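Local coordinates for putative uncharacterized protein (Trypanosoma brucei brucei, PDB 5KO4) that is of uncharacterised function but contains a bromodomain, a four-helix module that in its relatives reads acetylated lysines, and so probably recognises such marks, at residues 72-75 with 76-80. Numbering follows the deposited sequence.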
loop_
_atom_site.group_PDB
_atom_site.type_symbol
_atom_site.label_atom_id
_atom_site.label_comp_id
_atom_site.label_asym_id
_atom_site.label_seq_id
_atom_site.Cartn_x
_atom_site.Cartn_y
_atom_site.Cartn_z
ATOM N N VAL A 72 -1.756 2.968 14.499
ATOM C CA VAL A 72 -1.764 2.317 13.186
ATOM C C VAL A 72 -2.606 3.134 12.217
ATOM O O VAL A 72 -2.194 3.409 11.080
ATOM C CB VAL A 72 -2.314 0.881 13.271
ATOM C CG1 VAL A 72 -2.425 0.252 11.886
ATOM C CG2 VAL A 72 -1.453 0.014 14.172
ATOM N N VAL A 73 -3.797 3.517 12.660
ATOM C CA VAL A 73 -4.710 4.217 11.755
ATOM C C VAL A 73 -4.264 5.678 11.546
ATOM O O VAL A 73 -4.322 6.161 10.410
ATOM C CB VAL A 73 -6.202 4.106 12.181
ATOM C CG1 VAL A 73 -6.634 2.645 12.227
ATOM C CG2 VAL A 73 -6.485 4.790 13.515
ATOM N N GLN A 74 -3.751 6.359 12.584
ATOM C CA GLN A 74 -3.263 7.717 12.381
ATOM C C GLN A 74 -2.041 7.726 11.445
ATOM O O GLN A 74 -1.914 8.626 10.610
ATOM C CB GLN A 74 -2.925 8.399 13.697
ATOM C CG GLN A 74 -2.666 9.907 13.545
ATOM C CD GLN A 74 -3.865 10.617 12.961
ATOM O OE1 GLN A 74 -5.004 10.472 13.444
ATOM N NE2 GLN A 74 -3.660 11.410 11.905
ATOM N N ASN A 75 -1.182 6.700 11.519
ATOM C CA ASN A 75 -0.056 6.633 10.585
ATOM C C ASN A 75 -0.553 6.480 9.158
ATOM O O ASN A 75 0.000 7.088 8.243
ATOM C CB ASN A 75 0.871 5.470 10.929
ATOM C CG ASN A 75 1.740 5.731 12.122
ATOM O OD1 ASN A 75 1.893 6.871 12.582
ATOM N ND2 ASN A 75 2.369 4.676 12.628
ATOM N N CYS A 76 -1.628 5.729 8.965
ATOM C CA CYS A 76 -2.217 5.609 7.639
ATOM C C CYS A 76 -2.676 6.974 7.142
ATOM O O CYS A 76 -2.402 7.339 5.996
ATOM C CB CYS A 76 -3.371 4.624 7.653
ATOM S SG CYS A 76 -4.244 4.492 6.073
ATOM N N TYR A 77 -3.363 7.735 7.990
ATOM C CA TYR A 77 -3.845 9.039 7.555
ATOM C C TYR A 77 -2.693 9.947 7.224
ATOM O O TYR A 77 -2.760 10.685 6.244
ATOM C CB TYR A 77 -4.750 9.695 8.606
ATOM C CG TYR A 77 -5.872 8.823 9.145
ATOM C CD1 TYR A 77 -6.433 7.812 8.372
ATOM C CD2 TYR A 77 -6.286 8.931 10.466
ATOM C CE1 TYR A 77 -7.405 6.954 8.894
ATOM C CE2 TYR A 77 -7.251 8.078 10.997
ATOM C CZ TYR A 77 -7.779 7.067 10.216
ATOM O OH TYR A 77 -8.717 6.200 10.731
ATOM N N ASP A 78 -1.628 9.901 8.003
ATOM C CA ASP A 78 -0.505 10.805 7.787
ATOM C C ASP A 78 0.281 10.435 6.527
ATOM O O ASP A 78 0.715 11.326 5.816
ATOM C CB ASP A 78 0.415 10.796 9.009
ATOM C CG ASP A 78 -0.244 11.372 10.260
ATOM O OD1 ASP A 78 -1.395 11.858 10.160
ATOM O OD2 ASP A 78 0.358 11.269 11.342
ATOM N N TYR A 79 0.444 9.151 6.233
ATOM C CA TYR A 79 1.223 8.725 5.080
ATOM C C TYR A 79 0.417 8.847 3.777
ATOM O O TYR A 79 0.917 9.363 2.775
ATOM C CB TYR A 79 1.685 7.273 5.287
ATOM C CG TYR A 79 2.570 6.753 4.181
ATOM C CD1 TYR A 79 3.915 7.091 4.126
ATOM C CD2 TYR A 79 2.079 5.869 3.229
ATOM C CE1 TYR A 79 4.748 6.573 3.141
ATOM C CE2 TYR A 79 2.882 5.398 2.203
ATOM C CZ TYR A 79 4.226 5.725 2.175
ATOM O OH TYR A 79 4.997 5.216 1.159
ATOM N N ASN A 80 -0.819 8.347 3.778
ATOM C CA ASN A 80 -1.649 8.323 2.569
ATOM C C ASN A 80 -2.543 9.551 2.403
ATOM O O ASN A 80 -3.165 9.714 1.350
ATOM C CB ASN A 80 -2.532 7.096 2.612
ATOM C CG ASN A 80 -1.723 5.823 2.659
ATOM O OD1 ASN A 80 -1.063 5.470 1.690
ATOM N ND2 ASN A 80 -1.705 5.134 3.813
HETATM O O HOH W 1 0.596 9.252 13.167
#
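The Y77 ring packs against the preceding helical turn, with the carbonyl oxygen V73 O over the centre of one face, 3.2 Å above the ring plane. At its edge the side-chain amide of Q74 stands almost upright, its plane 79° from that of the ring and OE1 3.6 Å from Y77 CD2. With Y77 CG anti to the carbonyl carbon (chi1 -50°), the ring is swung back along the helix, so that V73 runs alongside it and V73 CB comes 3.9 Å from Y77 CZ. Y77 OH is hydrogen-bonded to E94 OE1, and R91 makes a cation-pi contact with the ring, tying it to helix 85-104. A bend at chi2 in Q74 lets NE2 donate a hydrogen bond to D78 OD1 (2.9 Å), which lies nearly in the amide plane and is met on its syn side, 32° out of the carboxylate plane. A water gives one hydrogen to D78 OD2 and the other to N75 OD1, linking side chains three residues apart, while N75 ND2 is bonded to H43 O. C76 O accepts from both N80 N and N80 ND2, which come from opposite faces of its plane. Backbone i to i+4 bonds such as Y79 N to N75 O (2.9 Å) are those of an alpha-helix, here the end of helix 62-80 in the bromodomain, where N80 probably corresponds to the asparagine that anchors acetyl-lysine in other bromodomains.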